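PDB 2O2X: D-glycero-beta-D-manno-heptose-1,7-bisphosphate 7-phosphatase from Mesorhizobium loti, which removes the C-7 phosphate of D-glycero-beta-D-manno-heptose 1,7-bisphosphate, a magnesium-dependent step in the biosynthesis of ADP-L-glycero-beta-D-manno-heptose. Local coordinates for residues E14-F27 and V110-E122. Residues are numbered along the deposited sequence; the frame is centred on the assembly and turned at random.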
ATOM      1  N   GLU A  14      11.567  -8.709  11.364  1.00 14.98           N
ATOM      2  CA  GLU A  14      12.531  -9.730  10.968  1.00 17.25           C
ATOM      3  C   GLU A  14      13.417  -9.092   9.909  1.00 14.82           C
ATOM      4  O   GLU A  14      13.152  -7.954   9.500  1.00 14.03           O
ATOM      5  CB  GLU A  14      11.850 -11.010  10.493  1.00 19.84           C
ATOM      6  CG  GLU A  14      10.770 -10.815   9.513  1.00 17.00           C
ATOM      7  CD  GLU A  14      10.148 -12.134   9.074  1.00 21.73           C
ATOM      8  OE1 GLU A  14      10.741 -12.816   8.227  1.00 19.98           O
ATOM      9  OE2 GLU A  14       9.060 -12.483   9.557  1.00 30.55           O
ATOM     10  N   PRO A  15      14.508  -9.763   9.492  1.00 14.21           N
ATOM     11  CA  PRO A  15      15.471  -9.022   8.688  1.00 11.83           C
ATOM     12  C   PRO A  15      14.892  -8.413   7.401  1.00 10.56           C
ATOM     13  O   PRO A  15      15.394  -7.404   6.950  1.00 11.61           O
ATOM     14  CB  PRO A  15      16.528 -10.067   8.356  1.00 13.98           C
ATOM     15  CG  PRO A  15      16.443 -11.011   9.522  1.00 14.74           C
ATOM     16  CD  PRO A  15      15.012 -11.122   9.825  1.00 15.47           C
ATOM     17  N   GLY A  16      13.846  -9.016   6.849  1.00 11.19           N
ATOM     18  CA  GLY A  16      13.263  -8.508   5.613  1.00  9.52           C
ATOM     19  C   GLY A  16      11.866  -7.930   5.737  1.00  9.19           C
ATOM     20  O   GLY A  16      11.193  -7.769   4.724  1.00  8.80           O
ATOM     21  N   VAL A  17      11.403  -7.595   6.954  1.00  9.11           N
ATOM     22  CA  VAL A  17      10.065  -7.051   7.140  1.00  8.61           C
ATOM     23  C   VAL A  17      10.061  -5.841   8.045  1.00  9.77           C
ATOM     24  O   VAL A  17      10.529  -5.904   9.189  1.00 10.18           O
ATOM     25  CB  VAL A  17       9.069  -8.081   7.672  1.00 10.81           C
ATOM     26  CG1 VAL A  17       7.676  -7.450   7.779  1.00 12.88           C
ATOM     27  CG2 VAL A  17       9.049  -9.332   6.810  1.00 10.99           C
ATOM     28  N   TRP A  18       9.479  -4.755   7.544  1.00  8.70           N
ATOM     29  CA  TRP A  18       9.363  -3.470   8.222  1.00  8.82           C
ATOM     30  C   TRP A  18       7.891  -3.217   8.469  1.00  9.27           C
ATOM     31  O   TRP A  18       7.095  -3.261   7.518  1.00  8.76           O
ATOM     32  CB  TRP A  18       9.925  -2.399   7.296  1.00  8.63           C
ATOM     33  CG  TRP A  18       9.784  -0.938   7.671  1.00 10.23           C
ATOM     34  CD1 TRP A  18       8.648  -0.207   7.750  1.00 10.22           C
ATOM     35  CD2 TRP A  18      10.858  -0.012   7.877  1.00 11.11           C
ATOM     36  NE1 TRP A  18       8.935   1.085   8.072  1.00 10.31           N
ATOM     37  CE2 TRP A  18      10.287   1.243   8.133  1.00 10.13           C
ATOM     38  CE3 TRP A  18      12.247  -0.131   7.885  1.00 12.85           C
ATOM     39  CZ2 TRP A  18      11.055   2.372   8.417  1.00 14.01           C
ATOM     40  CZ3 TRP A  18      13.002   0.979   8.143  1.00 15.16           C
ATOM     41  CH2 TRP A  18      12.409   2.213   8.411  1.00 13.28           C
ATOM     42  N   ILE A  19       7.498  -2.918   9.708  1.00  9.61           N
ATOM     43  CA  ILE A  19       6.109  -2.615  10.037  1.00 11.08           C
ATOM     44  C   ILE A  19       6.098  -1.413  10.964  1.00 12.40           C
ATOM     45  O   ILE A  19       6.711  -1.442  12.043  1.00 11.00           O
ATOM     46  CB  ILE A  19       5.397  -3.786  10.713  1.00 10.22           C
ATOM     47  CG1 ILE A  19       5.513  -5.048   9.854  1.00 11.89           C
ATOM     48  CG2 ILE A  19       3.932  -3.420  10.966  1.00 12.34           C
ATOM     49  CD1 ILE A  19       4.790  -6.264  10.401  1.00 14.86           C
ATOM     50  N   GLU A  20       5.413  -0.354  10.549  1.00 10.78           N
ATOM     51  CA  GLU A  20       5.518   0.946  11.214  1.00 13.11           C
ATOM     52  C   GLU A  20       4.151   1.621  11.244  1.00 13.74           C
ATOM     53  O   GLU A  20       3.561   1.895  10.191  1.00 11.66           O
ATOM     54  CB  GLU A  20       6.483   1.823  10.411  1.00 13.97           C
ATOM     55  CG  GLU A  20       6.743   3.174  10.962  1.00 18.90           C
ATOM     56  CD  GLU A  20       7.606   4.014  10.059  1.00 16.96           C
ATOM     57  OE1 GLU A  20       7.791   3.670   8.846  1.00 14.38           O
ATOM     58  OE2 GLU A  20       8.028   5.078  10.554  1.00 21.35           O
ATOM     59  N   ARG A  21       3.656   1.931  12.441  1.00 12.34           N
ATOM     60  CA  ARG A  21       2.457   2.755  12.599  1.00 12.89           C
ATOM     61  C   ARG A  21       2.859   4.209  12.359  1.00 11.13           C
ATOM     62  O   ARG A  21       3.908   4.650  12.841  1.00 13.42           O
ATOM     63  CB  ARG A  21       1.853   2.564  13.990  1.00 12.85           C
ATOM     64  CG  ARG A  21       0.537   3.250  14.233  1.00 15.29           C
ATOM     65  CD  ARG A  21      -0.645   2.573  13.557  1.00 14.94           C
ATOM     66  NE  ARG A  21      -1.882   3.060  14.176  1.00 23.06           N
ATOM     67  CZ  ARG A  21      -2.462   4.202  13.850  1.00 22.37           C
ATOM     68  NH1 ARG A  21      -1.949   4.966  12.894  1.00 22.16           N
ATOM     69  NH2 ARG A  21      -3.564   4.584  14.465  1.00 27.55           N
ATOM     70  N   ILE A  22       2.070   4.937  11.566  1.00 11.68           N
ATOM     71  CA  ILE A  22       2.363   6.322  11.182  1.00 11.50           C
ATOM     72  C   ILE A  22       1.335   7.248  11.804  1.00 13.33           C
ATOM     73  O   ILE A  22       0.138   7.066  11.630  1.00 12.60           O
ATOM     74  CB  ILE A  22       2.287   6.515   9.657  1.00 12.69           C
ATOM     75  CG1 ILE A  22       3.275   5.609   8.931  1.00 11.94           C
ATOM     76  CG2 ILE A  22       2.506   7.960   9.262  1.00 14.15           C
ATOM     77  CD1 ILE A  22       4.708   5.854   9.195  1.00 12.20           C
ATOM     78  N   GLY A  23       1.795   8.270  12.505  1.00 15.95           N
ATOM     79  CA  GLY A  23       0.881   9.294  13.013  1.00 19.37           C
ATOM     80  C   GLY A  23       0.155   8.745  14.207  1.00 19.58           C
ATOM     81  O   GLY A  23       0.400   7.621  14.653  1.00 22.02           O
ATOM     82  N   GLY A  24      -0.776   9.525  14.716  1.00 22.61           N
ATOM     83  CA  GLY A  24      -1.417   9.148  15.972  1.00 25.82           C
ATOM     84  C   GLY A  24      -2.908   9.237  15.901  1.00 27.31           C
ATOM     85  O   GLY A  24      -3.559   9.451  16.927  1.00 28.89           O
ATOM     86  N   ARG A  25      -3.468   9.086  14.701  1.00 24.92           N
ATOM     87  CA  ARG A  25      -4.914   9.070  14.565  1.00 25.08           C
ATOM     88  C   ARG A  25      -5.443   7.797  15.187  1.00 25.08           C
ATOM     89  O   ARG A  25      -4.778   6.782  15.186  1.00 24.81           O
ATOM     90  CB  ARG A  25      -5.334   9.201  13.122  1.00 23.40           C
ATOM     91  CG  ARG A  25      -5.079  10.569  12.573  1.00 22.84           C
ATOM     92  CD  ARG A  25      -5.030  10.594  11.069  1.00 18.39           C
ATOM     93  NE  ARG A  25      -3.783  10.011  10.523  1.00 16.06           N
ATOM     94  CZ  ARG A  25      -2.601  10.612  10.482  1.00 17.30           C
ATOM     95  NH1 ARG A  25      -2.425  11.824  10.997  1.00 18.04           N
ATOM     96  NH2 ARG A  25      -1.557   9.971   9.965  1.00 13.08           N
ATOM     97  N   VAL A  26      -6.628   7.877  15.776  1.00 25.50           N
ATOM     98  CA  VAL A  26      -7.218   6.731  16.440  0.50 25.37           C
ATOM     99  C   VAL A  26      -8.294   6.161  15.528  1.00 22.90           C
ATOM    100  O   VAL A  26      -9.113   6.893  14.970  1.00 24.23           O
ATOM    101  CB  VAL A  26      -7.778   7.114  17.837  0.50 25.75           C
ATOM    102  CG1 VAL A  26      -8.664   5.998  18.424  0.50 25.56           C
ATOM    103  CG2 VAL A  26      -6.618   7.441  18.780  0.50 26.49           C
ATOM    104  N   PHE A  27      -8.255   4.853  15.355  1.00 20.76           N
ATOM    105  CA  PHE A  27      -9.218   4.168  14.551  1.00 18.11           C
ATOM    106  C   PHE A  27      -9.927   3.172  15.436  1.00 17.08           C
ATOM    107  O   PHE A  27      -9.286   2.323  16.039  1.00 18.11           O
ATOM    108  CB  PHE A  27      -8.516   3.463  13.384  1.00 17.61           C
ATOM    109  CG  PHE A  27      -7.900   4.423  12.423  1.00 15.65           C
ATOM    110  CD1 PHE A  27      -8.683   5.129  11.516  1.00 13.24           C
ATOM    111  CD2 PHE A  27      -6.547   4.688  12.474  1.00 13.13           C
ATOM    112  CE1 PHE A  27      -8.102   6.047  10.665  1.00 12.34           C
ATOM    113  CE2 PHE A  27      -5.966   5.614  11.632  1.00 12.94           C
ATOM    114  CZ  PHE A  27      -6.746   6.302  10.726  1.00 13.33           C
ATOM    115  N   VAL A 110      -2.212  15.468   3.087  1.00 11.91           N
ATOM    116  CA  VAL A 110      -2.735  14.097   3.212  1.00 11.45           C
ATOM    117  C   VAL A 110      -1.731  13.240   3.985  1.00 11.30           C
ATOM    118  O   VAL A 110      -0.576  13.634   4.193  1.00 12.05           O
ATOM    119  CB  VAL A 110      -3.127  13.458   1.836  1.00 11.03           C
ATOM    120  CG1 VAL A 110      -4.080  14.396   1.058  1.00 11.63           C
ATOM    121  CG2 VAL A 110      -1.895  13.151   0.974  1.00 11.56           C
ATOM    122  N   PHE A 111      -2.205  12.097   4.449  1.00 11.87           N
ATOM    123  CA  PHE A 111      -1.380  11.245   5.289  1.00 11.83           C
ATOM    124  C   PHE A 111      -1.737   9.773   5.146  1.00 11.70           C
ATOM    125  O   PHE A 111      -2.779   9.406   4.597  1.00 10.22           O
ATOM    126  CB  PHE A 111      -1.507  11.665   6.759  1.00 13.85           C
ATOM    127  CG  PHE A 111      -2.878  11.974   7.160  1.00 17.07           C
ATOM    128  CD1 PHE A 111      -3.764  10.973   7.490  1.00 17.66           C
ATOM    129  CD2 PHE A 111      -3.334  13.291   7.174  1.00 18.64           C
ATOM    130  CE1 PHE A 111      -5.082  11.267   7.862  1.00 23.36           C
ATOM    131  CE2 PHE A 111      -4.634  13.585   7.548  1.00 22.06           C
ATOM    132  CZ  PHE A 111      -5.509  12.577   7.890  1.00 20.84           C
ATOM    133  N   VAL A 112      -0.838   8.944   5.662  1.00 11.18           N
ATOM    134  CA  VAL A 112      -1.102   7.520   5.787  1.00  8.78           C
ATOM    135  C   VAL A 112      -1.004   7.140   7.266  1.00  9.80           C
ATOM    136  O   VAL A 112      -0.577   7.943   8.114  1.00 10.95           O
ATOM    137  CB  VAL A 112      -0.161   6.668   4.933  1.00  9.28           C
ATOM    138  CG1 VAL A 112      -0.105   7.178   3.476  1.00 10.92           C
ATOM    139  CG2 VAL A 112       1.218   6.590   5.504  1.00 10.37           C
ATOM    140  N   ASP A 113      -1.435   5.920   7.571  1.00  8.01           N
ATOM    141  CA  ASP A 113      -1.584   5.443   8.957  1.00 10.77           C
ATOM    142  C   ASP A 113      -0.725   4.238   9.323  1.00  9.61           C
ATOM    143  O   ASP A 113      -0.509   3.941  10.499  1.00  9.35           O
ATOM    144  CB  ASP A 113      -3.048   5.176   9.195  1.00  9.49           C
ATOM    145  CG  ASP A 113      -3.873   6.421   8.967  1.00 10.41           C
ATOM    146  OD1 ASP A 113      -3.682   7.378   9.785  1.00 12.28           O
ATOM    147  OD2 ASP A 113      -4.626   6.489   7.963  1.00 11.81           O
HETATM  148  N   MSE A 114      -0.208   3.536   8.321  1.00  9.26           N
HETATM  149  CA  MSE A 114       0.688   2.417   8.592  1.00  9.59           C
HETATM  150  C   MSE A 114       1.497   2.150   7.324  1.00  8.63           C
HETATM  151  O   MSE A 114       0.985   2.330   6.202  1.00  9.51           O
HETATM  152  CB  MSE A 114      -0.099   1.182   9.007  1.00  8.81           C
HETATM  153  CG  MSE A 114       0.743  -0.009   9.363  1.00  8.23           C
HETATM  154 SE   MSE A 114      -0.204  -1.503  10.129  0.75 12.65          SE
HETATM  155  CE  MSE A 114      -0.385  -0.821  11.919  1.00 18.85           C
ATOM    156  N   VAL A 115       2.748   1.747   7.507  1.00  7.56           N
ATOM    157  CA  VAL A 115       3.601   1.286   6.393  1.00  7.93           C
ATOM    158  C   VAL A 115       4.120  -0.112   6.690  1.00  8.87           C
ATOM    159  O   VAL A 115       4.716  -0.328   7.756  1.00  8.47           O
ATOM    160  CB  VAL A 115       4.808   2.228   6.188  1.00 10.55           C
ATOM    161  CG1 VAL A 115       5.753   1.699   5.096  1.00 12.11           C
ATOM    162  CG2 VAL A 115       4.337   3.645   5.851  1.00 12.23           C
ATOM    163  N   LEU A 116       3.913  -1.046   5.759  1.00  7.78           N
ATOM    164  CA  LEU A 116       4.541  -2.365   5.786  1.00  7.46           C
ATOM    165  C   LEU A 116       5.369  -2.539   4.529  1.00  6.56           C
ATOM    166  O   LEU A 116       4.960  -2.124   3.439  1.00  8.18           O
ATOM    167  CB  LEU A 116       3.550  -3.509   5.929  1.00  9.54           C
ATOM    168  CG  LEU A 116       2.584  -3.368   7.114  1.00  7.64           C
ATOM    169  CD1 LEU A 116       1.298  -2.696   6.708  1.00  9.23           C
ATOM    170  CD2 LEU A 116       2.197  -4.748   7.657  1.00  9.97           C
ATOM    171  N   ALA A 117       6.554  -3.109   4.679  1.00  6.14           N
ATOM    172  CA  ALA A 117       7.435  -3.354   3.560  1.00  7.05           C
ATOM    173  C   ALA A 117       8.141  -4.689   3.701  1.00  7.16           C
ATOM    174  O   ALA A 117       8.483  -5.121   4.824  1.00  7.96           O
ATOM    175  CB  ALA A 117       8.464  -2.241   3.431  1.00  8.15           C
ATOM    176  N   CYS A 118       8.333  -5.345   2.574  1.00  8.70           N
ATOM    177  CA  CYS A 118       8.942  -6.684   2.506  1.00  7.36           C
ATOM    178  C   CYS A 118      10.114  -6.684   1.545  1.00  7.59           C
ATOM    179  O   CYS A 118       9.936  -6.405   0.362  1.00  9.01           O
ATOM    180  CB  CYS A 118       7.933  -7.714   2.076  1.00  7.84           C
ATOM    181  SG  CYS A 118       8.682  -9.391   2.117  1.00 11.51           S
ATOM    182  N   ALA A 119      11.304  -7.026   2.053  1.00  8.07           N
ATOM    183  CA  ALA A 119      12.552  -7.006   1.269  1.00  8.81           C
ATOM    184  C   ALA A 119      12.834  -8.303   0.526  1.00 10.09           C
ATOM    185  O   ALA A 119      13.624  -8.303  -0.423  1.00 11.58           O
ATOM    186  CB  ALA A 119      13.709  -6.696   2.165  1.00 10.39           C
ATOM    187  N   TYR A 120      12.262  -9.407   0.984  1.00  9.63           N
ATOM    188  CA  TYR A 120      12.665 -10.729   0.510  1.00  9.65           C
ATOM    189  C   TYR A 120      12.380 -10.933  -0.972  1.00 10.77           C
ATOM    190  O   TYR A 120      11.294 -10.594  -1.470  1.00 13.26           O
ATOM    191  CB  TYR A 120      11.921 -11.804   1.282  1.00 10.35           C
ATOM    192  CG  TYR A 120      12.181 -11.817   2.781  1.00 10.10           C
ATOM    193  CD1 TYR A 120      13.469 -11.951   3.289  1.00 12.32           C
ATOM    194  CD2 TYR A 120      11.132 -11.736   3.693  1.00 12.83           C
ATOM    195  CE1 TYR A 120      13.705 -11.984   4.686  1.00 12.19           C
ATOM    196  CE2 TYR A 120      11.361 -11.777   5.083  1.00 12.27           C
ATOM    197  CZ  TYR A 120      12.640 -11.904   5.557  1.00 14.90           C
ATOM    198  OH  TYR A 120      12.857 -11.926   6.924  1.00 16.02           O
ATOM    199  N   HIS A 121      13.332 -11.513  -1.700  1.00 11.06           N
ATOM    200  CA  HIS A 121      13.125 -11.784  -3.117  1.00 10.49           C
ATOM    201  C   HIS A 121      13.987 -12.944  -3.567  1.00 12.28           C
ATOM    202  O   HIS A 121      15.137 -13.047  -3.146  1.00 10.71           O
ATOM    203  CB  HIS A 121      13.450 -10.523  -3.926  1.00 10.10           C
ATOM    204  CG  HIS A 121      13.075 -10.589  -5.378  1.00 12.79           C
ATOM    205  ND1 HIS A 121      13.899 -11.127  -6.349  1.00 14.70           N
ATOM    206  CD2 HIS A 121      11.971 -10.148  -6.025  1.00 13.65           C
ATOM    207  CE1 HIS A 121      13.303 -11.028  -7.527  1.00 15.66           C
ATOM    208  NE2 HIS A 121      12.136 -10.429  -7.361  1.00 15.37           N
ATOM    209  N   GLU A 122      13.456 -13.730  -4.496  1.00 11.41           N
ATOM    210  CA  GLU A 122      14.141 -14.943  -5.031  1.00 12.79           C
ATOM    211  C   GLU A 122      15.491 -14.664  -5.673  1.00 16.16           C
ATOM    212  O   GLU A 122      16.384 -15.532  -5.636  1.00 16.10           O
ATOM    213  CB  GLU A 122      13.237 -15.660  -6.033  1.00 16.07           C
ATOM    214  CG  GLU A 122      12.902 -14.888  -7.281  1.00 18.03           C
ATOM    215  CD  GLU A 122      13.872 -15.105  -8.422  1.00 31.55           C
ATOM    216  OE1 GLU A 122      14.672 -16.079  -8.385  1.00 27.20           O
ATOM    217  OE2 GLU A 122      13.814 -14.299  -9.383  1.00 33.41           O
TER
HETATM  218  O   HOH W   1      -2.394   7.489  12.217  1.00 13.52           O
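Trp18 and Glu20 pair through both N-H and C=O with Ala117 and Val115, respectively, joining strand 17-21 antiparallel to 114-118 at one flank of the HAD-like Rossmannoid sheet. On the face packed against helix 91-107, Trp18 CB meets Ala117 CB at 4.1 Å, and the indole of Trp18 donates NE1-H to Glu20 OE1. Ala117 also touches Thr79 of the parallel strand 75-80, which probably stabilises the phosphoryl group, placing the pair beside the likely substrate site. Ile19 and Leu116 pack obliquely on the other face, CG2 to CD2.

Beyond Gly16, whose CA lies over one face of the Tyr120 ring, 3.7 Å from its centroid, Tyr120 OH donates to the anti lone pair of Glu14 OE1 at 2.6 Å and accepts a weak bond from Gly16 N.

At the far end, Asp113 O takes Arg21 NH1 in plane and Ile22 N from above. A turn about CG-CD in Arg25 (chi3 -74°) swings the guanidinium flat onto one face of Phe111, planes 28° apart, while NH2 reaches Val112 O. The salt bridge runs through a nearly straight hydrogen bond from Arg25 NE to Asp113 OD1 (2.7 Å, N-H...O angle 167°); OD1 also accepts one from a water that itself accepts from Arg21 NH1.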